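Local coordinates for AAEL008620-PA odorant-binding protein (Aedes aegypti, PDB 5V13), which binds juvenile hormone III in the mosquito hemolymph, as a secreted member of the odorant-binding protein (PBP/GOBP) family, at residues P23-Q28 with N160-I165; R35-S40 with N49-H54; F95-E100 with I140-H145. One frame throughout, in Å; residues are numbered along the deposited sequence.

Interaction 2 lies about 20 Å from each of the other two, and interactions 1 and 3 about 17 Å from each other, centre to centre. Helix 26-38 is shared by interactions 1 and 2: its first turn meets the loop before helix 169-177, and its far end meets helix 44-51 beside the hormone. Interactions 2 and 3 follow one another along the chain, and both fall between the two segments of interaction 1. Interaction 3 bridges the others, since His145 reaches the backbone of Arg24 while Leu141 and Phe144 pack against Trp53. Helix 26-38 is thus tied at one end to the 160-165 loop and at the other to the hormone pocket.

Interaction 1 of 3, residues P23-Q28 with N160-I165; sequences PRTPEQ and NGVKQI
Thr25 and Glu27 meet Val162 and Lys163 where a capping box opens helix 26-38 against the loop between helices 151-158 and 169-177. The contact is made by carbon atoms for the most part, without a hydrogen bond across it. One methyl of Val162, CG2, does most of the work: it sits 3.7 Å from Thr25 CB and 3.9 Å from Glu27 CB, so a single branch touches both the cap residue and the first turn. The side chains of Thr25 and Val162 run antiparallel alongside each other. Beside them the chains of Glu27 and Lys163 lie across one another, with Glu27 CG 3.9 Å from Lys163 CE.

These two residues do not form a salt bridge with each other; the charged atoms Glu27 OE1 and Lys163 NZ stay 5.9 Å apart. The carboxylate of Glu27 turns instead to Arg201 and Tyr268. Lys163 folds its chain back through two bends, at chi3 and chi4 (78° and 70°), which returns NZ to the backbone carbonyl of Gln164, while the carbonyls of Thr265 and Gln167 also accept from it. Three carbonyl oxygens thus gather round the ammonium of this buried residue, an arrangement likely to favour its charged form.

The capping box fixes Thr25. Its OG1 accepts from Gln28 N at 3.1 Å, and the return bond runs from Thr25 N to Gln28 OE1, also 3.1 Å, arriving in the carbonyl plane on a lone pair with an N-H...O angle of 164°.

Interaction 2 of 3, residues R35-S40 with N49-H54; sequences RCLNDS and NWVKWH. With JH3 (methyl (2E,6E)-9-[(2R)-3,3-dimethyloxiran-2-yl]-3,7-dimethylnona-2,6-dienoate), chain E.
Part of the wall of the juvenile hormone pocket is built here by the end of helix 26-38 and the end of helix 44-51, with Leu37 packed between Trp50, Val51 and the ligand. The two methyls of Leu37 divide the work. CD2 touches the edge of the Trp50 indole near its plane, 3.6 Å from CE3, whereas CD1 lies 3.9 Å from Val51 CG1. Leu37 CD1 is also 3.5 Å from JH3 O1, the ester oxygen of the hormone. Leu37 passes alongside Trp50, pointing the other way, and is roughly perpendicular to Val51. Further along the same indole edge, Ser40 brings its hydroxyl OG to 3.4 Å from Trp50 CH2. This hydroxyl is held by Glu60 and by the backbone N of Ala42, and the indole N-H of Trp50 is bonded to Ser61, so polar partners fix both groups around an otherwise apolar contact.

Helix 44-51 stops in a Schellman motif: Trp53 N bonds Trp50 O, His54 N bonds Asn49 O, and Trp53 takes the positive phi, 64°, of the C-prime residue. The turn places the Trp53 indole along the hormone: ligand C5 lies over one face, offset toward the rim, and Trp53 NE1 is 3.3 Å from the ligand methyl C3'. The rotation of Val51 (chi1 -58°) points CG1 at the ester end, 3.8 Å from ligand C1. Helix 59-71 joins in: Cys36 is disulfide-bonded to its Cys67, and the Trp50 ring stacks with pocket residue Tyr64.

Interaction 3 of 3, residues F95-E100 with I140-H145; sequences FHADPE and ILRMFH
Phe95 packs against Arg142 and Met143 on the buried side of this contact, while Ala97 meets the end of the arginine on the exposed side. In the buried part the backbones come close, the CA atoms of Phe95 and Met143 lying only 5.1 Å apart, and Phe95 CB rests 4.3 Å from Met143 CB. With CG anti to the backbone N (chi1 -176°), the Phe95 ring is carried out beside the Arg142 chain, so that its edge faces the start of that chain, CD1 lying 4.1 Å from Arg142 CB near the ring plane. The rest of the Met143 chain turns from Phe95 to pack on Phe87 and Ala91 of helix 84-94, whose Gln90 also bonds the carbonyl of Met143.

Segment 95-100 links helix 84-94 to helix 99-113 and enters the latter, with Asp98 as its N-cap through a bond from Gln101 N to OD1; segment 140-145 carries the end of helix 137-143. That helix closes with a Schellman motif: His145, at positive phi, donates its backbone N to Arg142 O at 3.1 Å, and Gly146 N bonds Leu141 O. The His145 imidazole packs edge-to-face with Phe94 and reaches Arg24 O through NE2. Ile140, whose CB points away from 95-100, lines the hormone pocket.

Toward solvent the contact thins. The Arg142 chain runs outward past Phe95, the ring and guanidinium planes standing 77° apart, and the methyl of Ala97 lies over one face of the guanidinium, CB being 3.6 Å from Arg142 NH1. No hydrogen bond joins the two segments; the arginine is anchored instead by a salt bridge from NE to Asp150. In the same loop as Ala97, His96 ND1 hydrogen-bonds Asn287 of a neighbouring subunit.

Interaction 1 of 3, residues P23-Q28 with N160-I165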
loop_
_atom_site.group_PDB
_atom_site.type_symbol
_atom_site.label_atom_id
_atom_site.label_comp_id
_atom_site.label_asym_id
_atom_site.label_seq_id
_atom_site.Cartn_x
_atom_site.Cartn_y
_atom_site.Cartn_z
ATOM N N PRO B 23 -11.654 -8.109 14.455
ATOM C CA PRO B 23 -10.434 -8.896 14.217
ATOM C C PRO B 23 -9.192 -8.018 14.288
ATOM O O PRO B 23 -9.176 -6.887 13.789
ATOM C CB PRO B 23 -10.644 -9.459 12.801
ATOM C CG PRO B 23 -12.127 -9.514 12.652
ATOM C CD PRO B 23 -12.657 -8.316 13.396
ATOM N N ARG B 24 -8.159 -8.535 14.958
ATOM C CA ARG B 24 -6.922 -7.789 15.136
ATOM C C ARG B 24 -6.243 -7.579 13.789
ATOM O O ARG B 24 -6.035 -8.535 13.035
ATOM C CB ARG B 24 -5.981 -8.550 16.076
ATOM C CG ARG B 24 -6.578 -8.866 17.485
ATOM C CD ARG B 24 -6.910 -7.596 18.285
ATOM N NE ARG B 24 -8.246 -7.048 18.032
ATOM C CZ ARG B 24 -8.789 -6.069 18.754
ATOM N NH1 ARG B 24 -8.113 -5.538 19.768
ATOM N NH2 ARG B 24 -10.011 -5.626 18.485
ATOM N N THR B 25 -5.878 -6.335 13.505
ATOM C CA THR B 25 -5.069 -6.004 12.331
ATOM C C THR B 25 -3.610 -6.364 12.571
ATOM O O THR B 25 -3.204 -6.625 13.704
ATOM C CB THR B 25 -5.168 -4.514 12.042
ATOM O OG1 THR B 25 -4.519 -3.799 13.100
ATOM C CG2 THR B 25 -6.618 -4.082 11.919
ATOM N N PRO B 26 -2.781 -6.359 11.518
ATOM C CA PRO B 26 -1.331 -6.525 11.738
ATOM C C PRO B 26 -0.712 -5.378 12.513
ATOM O O PRO B 26 0.331 -5.575 13.139
ATOM C CB PRO B 26 -0.760 -6.626 10.311
ATOM C CG PRO B 26 -1.833 -6.070 9.412
ATOM C CD PRO B 26 -3.130 -6.403 10.083
ATOM N N GLU B 27 -1.319 -4.184 12.504
ATOM C CA GLU B 27 -0.825 -3.134 13.391
ATOM C C GLU B 27 -1.040 -3.529 14.847
ATOM O O GLU B 27 -0.151 -3.358 15.683
ATOM C CB GLU B 27 -1.519 -1.799 13.091
ATOM C CG GLU B 27 -1.019 -0.597 13.926
ATOM C CD GLU B 27 -1.584 -0.529 15.349
ATOM O OE1 GLU B 27 -0.868 -0.014 16.260
ATOM O OE2 GLU B 27 -2.752 -0.958 15.552
ATOM N N GLN B 28 -2.213 -4.074 15.157
ATOM C CA GLN B 28 -2.534 -4.440 16.534
ATOM C C GLN B 28 -1.709 -5.640 17.022
ATOM O O GLN B 28 -1.213 -5.637 18.157
ATOM C CB GLN B 28 -4.037 -4.705 16.631
ATOM C CG GLN B 28 -4.851 -3.393 16.596
ATOM C CD GLN B 28 -6.344 -3.636 16.529
ATOM O OE1 GLN B 28 -6.816 -4.478 15.756
ATOM N NE2 GLN B 28 -7.098 -2.890 17.326
ATOM N N ASN B 160 -5.948 1.687 3.394
ATOM C CA ASN B 160 -5.825 2.832 4.290
ATOM C C ASN B 160 -6.699 2.714 5.521
ATOM O O ASN B 160 -6.724 3.655 6.322
ATOM C CB ASN B 160 -6.187 4.130 3.570
ATOM C CG ASN B 160 -5.181 4.522 2.519
ATOM O OD1 ASN B 160 -4.466 3.686 1.970
ATOM N ND2 ASN B 160 -5.126 5.813 2.225
ATOM N N GLY B 161 -7.428 1.614 5.693
ATOM C CA GLY B 161 -8.087 1.392 6.968
ATOM C C GLY B 161 -7.179 0.945 8.098
ATOM O O GLY B 161 -7.640 0.844 9.239
ATOM N N VAL B 162 -5.914 0.636 7.817
ATOM C CA VAL B 162 -4.956 0.238 8.846
ATOM C C VAL B 162 -3.690 1.054 8.652
ATOM O O VAL B 162 -3.325 1.394 7.522
ATOM C CB VAL B 162 -4.637 -1.284 8.794
ATOM C CG1 VAL B 162 -3.830 -1.626 7.547
ATOM C CG2 VAL B 162 -3.894 -1.728 10.036
ATOM N N LYS B 163 -3.032 1.402 9.759
ATOM C CA LYS B 163 -1.736 2.068 9.647
ATOM C C LYS B 163 -0.720 1.101 9.053
ATOM O O LYS B 163 -0.548 -0.017 9.548
ATOM C CB LYS B 163 -1.258 2.574 11.010
ATOM C CG LYS B 163 0.037 3.399 10.958
ATOM C CD LYS B 163 0.644 3.547 12.359
ATOM C CE LYS B 163 1.383 2.272 12.786
ATOM N NZ LYS B 163 2.629 2.080 11.999
ATOM N N GLN B 164 -0.046 1.525 7.987
ATOM C CA GLN B 164 0.895 0.642 7.324
ATOM C C GLN B 164 2.236 0.651 8.055
ATOM O O GLN B 164 2.536 1.543 8.852
ATOM C CB GLN B 164 1.092 1.058 5.863
ATOM C CG GLN B 164 -0.212 1.067 5.034
ATOM C CD GLN B 164 -0.642 -0.315 4.566
ATOM O OE1 GLN B 164 0.192 -1.135 4.162
ATOM N NE2 GLN B 164 -1.959 -0.584 4.617
ATOM N N ILE B 165 3.042 -0.370 7.773
ATOM C CA ILE B 165 4.419 -0.380 8.262
ATOM C C ILE B 165 5.112 0.859 7.722
ATOM O O ILE B 165 4.975 1.191 6.540
ATOM C CB ILE B 165 5.135 -1.665 7.814
ATOM C CG1 ILE B 165 4.599 -2.879 8.577
ATOM C CG2 ILE B 165 6.673 -1.542 7.992
ATOM C CD1 ILE B 165 4.948 -4.225 7.879
#

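Interaction 2 of 3, residues R35-S40 with N49-H54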
loop_
_atom_site.group_PDB
_atom_site.type_symbol
_atom_site.label_atom_id
_atom_site.label_comp_id
_atom_site.label_asym_id
_atom_site.label_seq_id
_atom_site.Cartn_x
_atom_site.Cartn_y
_atom_site.Cartn_z
ATOM N N ARG B 35 5.494 -4.754 22.213
ATOM C CA ARG B 35 5.431 -4.124 23.533
ATOM C C ARG B 35 5.546 -5.154 24.649
ATOM O O ARG B 35 6.210 -4.902 25.663
ATOM C CB ARG B 35 4.148 -3.311 23.695
ATOM C CG ARG B 35 4.138 -2.018 22.875
ATOM C CD ARG B 35 5.209 -1.016 23.350
ATOM N NE ARG B 35 4.967 -0.584 24.727
ATOM C CZ ARG B 35 4.255 0.490 25.064
ATOM N NH1 ARG B 35 3.714 1.252 24.124
ATOM N NH2 ARG B 35 4.082 0.801 26.340
ATOM N N CYS B 36 4.911 -6.321 24.488
ATOM C CA CYS B 36 5.072 -7.371 25.492
ATOM C C CYS B 36 6.495 -7.933 25.514
ATOM O O CYS B 36 6.973 -8.359 26.577
ATOM C CB CYS B 36 4.050 -8.484 25.253
ATOM S SG CYS B 36 2.338 -7.928 25.609
ATOM N N LEU B 37 7.188 -7.950 24.370
ATOM C CA LEU B 37 8.589 -8.388 24.368
ATOM C C LEU B 37 9.472 -7.422 25.151
ATOM O O LEU B 37 10.294 -7.840 25.980
ATOM C CB LEU B 37 9.105 -8.525 22.933
ATOM C CG LEU B 37 8.866 -9.859 22.222
ATOM C CD1 LEU B 37 9.223 -9.755 20.738
ATOM C CD2 LEU B 37 9.703 -10.952 22.889
ATOM N N ASN B 38 9.317 -6.123 24.903
ATOM C CA ASN B 38 10.191 -5.141 25.542
ATOM C C ASN B 38 9.840 -4.931 27.010
ATOM O O ASN B 38 10.703 -4.514 27.791
ATOM C CB ASN B 38 10.142 -3.806 24.792
ATOM C CG ASN B 38 10.767 -3.890 23.405
ATOM O OD1 ASN B 38 11.525 -4.811 23.108
ATOM N ND2 ASN B 38 10.445 -2.927 22.549
ATOM N N ASP B 39 8.592 -5.205 27.409
ATOM C CA ASP B 39 8.263 -5.173 28.831
ATOM C C ASP B 39 8.817 -6.370 29.585
ATOM O O ASP B 39 8.784 -6.367 30.818
ATOM C CB ASP B 39 6.748 -5.099 29.047
ATOM C CG ASP B 39 6.158 -3.749 28.637
ATOM O OD1 ASP B 39 6.933 -2.777 28.495
ATOM O OD2 ASP B 39 4.922 -3.659 28.457
ATOM N N SER B 40 9.334 -7.379 28.894
ATOM C CA SER B 40 9.845 -8.581 29.540
ATOM C C SER B 40 11.354 -8.492 29.760
ATOM O O SER B 40 12.100 -8.031 28.888
ATOM C CB SER B 40 9.515 -9.813 28.696
ATOM O OG SER B 40 10.019 -10.986 29.305
ATOM N N ASN B 49 12.535 -18.158 21.266
ATOM C CA ASN B 49 11.483 -19.173 21.256
ATOM C C ASN B 49 10.106 -18.550 21.086
ATOM O O ASN B 49 9.231 -19.133 20.435
ATOM C CB ASN B 49 11.515 -19.989 22.545
ATOM C CG ASN B 49 12.745 -20.854 22.647
ATOM O OD1 ASN B 49 13.207 -21.421 21.656
ATOM N ND2 ASN B 49 13.284 -20.966 23.854
ATOM N N TRP B 50 9.880 -17.375 21.682
ATOM C CA TRP B 50 8.559 -16.765 21.572
ATOM C C TRP B 50 8.281 -16.301 20.147
ATOM O O TRP B 50 7.178 -16.509 19.624
ATOM C CB TRP B 50 8.417 -15.586 22.532
ATOM C CG TRP B 50 8.687 -15.922 23.986
ATOM C CD1 TRP B 50 8.842 -17.158 24.531
ATOM C CD2 TRP B 50 8.860 -14.989 25.052
ATOM N NE1 TRP B 50 9.082 -17.056 25.885
ATOM C CE2 TRP B 50 9.092 -15.730 26.228
ATOM C CE3 TRP B 50 8.808 -13.591 25.135
ATOM C CZ2 TRP B 50 9.316 -15.121 27.467
ATOM C CZ3 TRP B 50 9.024 -12.987 26.371
ATOM C CH2 TRP B 50 9.274 -13.751 27.514
ATOM N N VAL B 51 9.259 -15.666 19.497
ATOM C CA VAL B 51 8.996 -15.176 18.143
ATOM C C VAL B 51 8.895 -16.303 17.127
ATOM O O VAL B 51 8.467 -16.056 15.994
ATOM C CB VAL B 51 10.059 -14.156 17.682
ATOM C CG1 VAL B 51 10.117 -12.970 18.635
ATOM C CG2 VAL B 51 11.434 -14.811 17.542
ATOM N N LYS B 52 9.285 -17.527 17.493
ATOM C CA LYS B 52 9.026 -18.728 16.704
ATOM C C LYS B 52 7.751 -19.440 17.144
ATOM O O LYS B 52 7.545 -20.611 16.797
ATOM C CB LYS B 52 10.209 -19.696 16.791
ATOM C CG LYS B 52 11.494 -19.189 16.168
ATOM C CD LYS B 52 12.640 -20.139 16.508
ATOM C CE LYS B 52 13.972 -19.619 16.004
ATOM N NZ LYS B 52 15.093 -20.392 16.605
ATOM N N TRP B 53 6.920 -18.766 17.932
ATOM C CA TRP B 53 5.597 -19.245 18.325
ATOM C C TRP B 53 5.633 -20.513 19.178
ATOM O O TRP B 53 4.663 -21.276 19.205
ATOM C CB TRP B 53 4.708 -19.456 17.098
ATOM C CG TRP B 53 4.336 -18.169 16.425
ATOM C CD1 TRP B 53 5.086 -17.460 15.525
ATOM C CD2 TRP B 53 3.119 -17.439 16.594
ATOM N NE1 TRP B 53 4.405 -16.331 15.128
ATOM C CE2 TRP B 53 3.191 -16.300 15.765
ATOM C CE3 TRP B 53 1.967 -17.641 17.361
ATOM C CZ2 TRP B 53 2.163 -15.360 15.691
ATOM C CZ3 TRP B 53 0.937 -16.713 17.268
ATOM C CH2 TRP B 53 1.045 -15.589 16.448
ATOM N N HIS B 54 6.703 -20.768 19.924
ATOM C CA HIS B 54 6.685 -21.854 20.913
ATOM C C HIS B 54 7.242 -21.380 22.252
ATOM O O HIS B 54 8.384 -21.687 22.620
ATOM C CB HIS B 54 7.396 -23.114 20.399
ATOM C CG HIS B 54 8.748 -22.878 19.801
ATOM N ND1 HIS B 54 9.895 -22.807 20.561
ATOM C CD2 HIS B 54 9.143 -22.758 18.512
ATOM C CE1 HIS B 54 10.936 -22.624 19.767
ATOM N NE2 HIS B 54 10.507 -22.593 18.518
HETATM C C1 JH3 E . 7.190 -11.114 17.163
HETATM O O2 JH3 E . 7.212 -11.406 15.981
HETATM O O1 JH3 E . 7.858 -9.905 17.572
HETATM C CM JH3 E . 8.440 -9.071 16.569
HETATM C C2 JH3 E . 6.504 -11.901 18.205
HETATM C C3 JH3 E . 5.848 -13.054 18.050
HETATM C "C3'" JH3 E . 5.703 -13.771 16.737
HETATM C C4 JH3 E . 5.212 -13.637 19.289
HETATM C C5 JH3 E . 3.817 -14.147 18.942
HETATM C C6 JH3 E . 3.011 -14.304 20.212
HETATM C C7 JH3 E . 2.887 -15.472 20.859
HETATM C "C7'" JH3 E . 3.593 -16.708 20.367
HETATM C C8 JH3 E . 2.040 -15.509 22.122
HETATM C C9 JH3 E . 0.813 -16.426 21.975
HETATM C CA JH3 E . 0.007 -16.129 20.712
HETATM O O3 JH3 E . -1.237 -16.861 20.645
HETATM C CB JH3 E . -1.351 -15.469 20.943
HETATM C "CB'" JH3 E . -1.758 -14.535 19.798
HETATM C CC JH3 E . -1.838 -15.197 22.359
#

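Interaction 3 of 3, residues F95-E100 with I140-H145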
loop_
_atom_site.group_PDB
_atom_site.type_symbol
_atom_site.label_atom_id
_atom_site.label_comp_id
_atom_site.label_asym_id
_atom_site.label_seq_id
_atom_site.Cartn_x
_atom_site.Cartn_y
_atom_site.Cartn_z
ATOM N N PHE B 95 -7.997 -16.654 8.161
ATOM C CA PHE B 95 -7.484 -17.996 7.874
ATOM C C PHE B 95 -8.233 -18.573 6.678
ATOM O O PHE B 95 -9.396 -18.975 6.803
ATOM C CB PHE B 95 -7.599 -18.924 9.084
ATOM C CG PHE B 95 -6.998 -20.278 8.841
ATOM C CD1 PHE B 95 -5.621 -20.446 8.845
ATOM C CD2 PHE B 95 -7.801 -21.370 8.584
ATOM C CE1 PHE B 95 -5.057 -21.690 8.606
ATOM C CE2 PHE B 95 -7.249 -22.618 8.348
ATOM C CZ PHE B 95 -5.873 -22.779 8.356
ATOM N N HIS B 96 -7.556 -18.638 5.524
ATOM C CA HIS B 96 -8.150 -19.146 4.289
ATOM C C HIS B 96 -7.396 -20.333 3.707
ATOM O O HIS B 96 -7.697 -20.751 2.580
ATOM C CB HIS B 96 -8.221 -18.025 3.253
ATOM C CG HIS B 96 -8.540 -16.692 3.851
ATOM N ND1 HIS B 96 -9.731 -16.439 4.500
ATOM C CD2 HIS B 96 -7.815 -15.550 3.931
ATOM C CE1 HIS B 96 -9.730 -15.193 4.944
ATOM N NE2 HIS B 96 -8.579 -14.633 4.612
ATOM N N ALA B 97 -6.439 -20.895 4.441
ATOM C CA ALA B 97 -5.573 -21.941 3.905
ATOM C C ALA B 97 -6.150 -23.352 4.006
ATOM O O ALA B 97 -5.639 -24.254 3.331
ATOM C CB ALA B 97 -4.214 -21.901 4.615
ATOM N N ASP B 98 -7.193 -23.579 4.818
ATOM C CA ASP B 98 -7.649 -24.950 5.045
ATOM C C ASP B 98 -9.057 -24.981 5.630
ATOM O O ASP B 98 -9.223 -24.816 6.847
ATOM C CB ASP B 98 -6.667 -25.672 5.978
ATOM C CG ASP B 98 -6.888 -27.176 6.032
ATOM O OD1 ASP B 98 -8.044 -27.630 5.893
ATOM O OD2 ASP B 98 -5.889 -27.907 6.225
ATOM N N PRO B 99 -10.090 -25.216 4.811
ATOM C CA PRO B 99 -11.463 -25.224 5.354
ATOM C C PRO B 99 -11.658 -26.208 6.497
ATOM O O PRO B 99 -12.349 -25.892 7.475
ATOM C CB PRO B 99 -12.317 -25.599 4.131
ATOM C CG PRO B 99 -11.506 -25.168 2.959
ATOM C CD PRO B 99 -10.070 -25.389 3.347
ATOM N N GLU B 100 -11.061 -27.392 6.411
ATOM C CA GLU B 100 -11.258 -28.375 7.471
ATOM C C GLU B 100 -10.653 -27.900 8.791
ATOM O O GLU B 100 -11.254 -28.093 9.859
ATOM C CB GLU B 100 -10.673 -29.718 7.040
ATOM C CG GLU B 100 -10.902 -30.839 8.030
ATOM C CD GLU B 100 -10.667 -32.197 7.412
ATOM O OE1 GLU B 100 -11.418 -33.139 7.743
ATOM O OE2 GLU B 100 -9.739 -32.318 6.582
ATOM N N ILE B 140 -3.628 -20.649 14.464
ATOM C CA ILE B 140 -3.530 -19.433 15.276
ATOM C C ILE B 140 -2.409 -18.533 14.764
ATOM O O ILE B 140 -2.578 -17.321 14.608
ATOM C CB ILE B 140 -3.306 -19.813 16.751
ATOM C CG1 ILE B 140 -4.517 -20.568 17.291
ATOM C CG2 ILE B 140 -2.941 -18.578 17.603
ATOM C CD1 ILE B 140 -4.201 -21.335 18.608
ATOM N N LEU B 141 -1.231 -19.113 14.538
ATOM C CA LEU B 141 -0.109 -18.357 13.988
ATOM C C LEU B 141 -0.530 -17.589 12.743
ATOM O O LEU B 141 -0.296 -16.379 12.626
ATOM C CB LEU B 141 1.037 -19.322 13.670
ATOM C CG LEU B 141 2.401 -18.889 13.122
ATOM C CD1 LEU B 141 3.372 -20.065 13.270
ATOM C CD2 LEU B 141 2.364 -18.435 11.649
ATOM N N ARG B 142 -1.182 -18.274 11.812
ATOM C CA ARG B 142 -1.487 -17.636 10.539
ATOM C C ARG B 142 -2.537 -16.536 10.695
ATOM O O ARG B 142 -2.401 -15.460 10.101
ATOM C CB ARG B 142 -1.933 -18.700 9.539
ATOM C CG ARG B 142 -1.950 -18.198 8.131
ATOM C CD ARG B 142 -1.637 -19.308 7.154
ATOM N NE ARG B 142 -1.328 -18.732 5.854
ATOM C CZ ARG B 142 -0.937 -19.430 4.798
ATOM N NH1 ARG B 142 -0.804 -20.750 4.876
ATOM N NH2 ARG B 142 -0.679 -18.796 3.664
ATOM N N MET B 143 -3.595 -16.780 11.486
ATOM C CA MET B 143 -4.700 -15.820 11.546
ATOM C C MET B 143 -4.340 -14.574 12.334
ATOM O O MET B 143 -5.022 -13.555 12.193
ATOM C CB MET B 143 -5.958 -16.470 12.152
ATOM C CG MET B 143 -5.864 -16.802 13.654
ATOM S SD MET B 143 -7.157 -18.006 14.072
ATOM C CE MET B 143 -7.295 -17.893 15.869
ATOM N N PHE B 144 -3.307 -14.638 13.178
ATOM C CA PHE B 144 -2.771 -13.477 13.878
ATOM C C PHE B 144 -1.502 -12.937 13.211
ATOM O O PHE B 144 -0.628 -12.383 13.888
ATOM C CB PHE B 144 -2.509 -13.816 15.349
ATOM C CG PHE B 144 -3.764 -13.940 16.173
ATOM C CD1 PHE B 144 -4.523 -12.809 16.478
ATOM C CD2 PHE B 144 -4.182 -15.178 16.644
ATOM C CE1 PHE B 144 -5.690 -12.911 17.238
ATOM C CE2 PHE B 144 -5.346 -15.293 17.420
ATOM C CZ PHE B 144 -6.104 -14.152 17.712
ATOM N N HIS B 145 -1.380 -13.120 11.894
ATOM C CA HIS B 145 -0.415 -12.406 11.057
ATOM C C HIS B 145 1.022 -12.856 11.286
ATOM O O HIS B 145 1.966 -12.098 11.031
ATOM C CB HIS B 145 -0.563 -10.898 11.248
ATOM C CG HIS B 145 -1.991 -10.457 11.196
ATOM N ND1 HIS B 145 -2.817 -10.768 10.138
ATOM C CD2 HIS B 145 -2.761 -9.804 12.101
ATOM C CE1 HIS B 145 -4.030 -10.298 10.378
ATOM N NE2 HIS B 145 -4.020 -9.702 11.558
#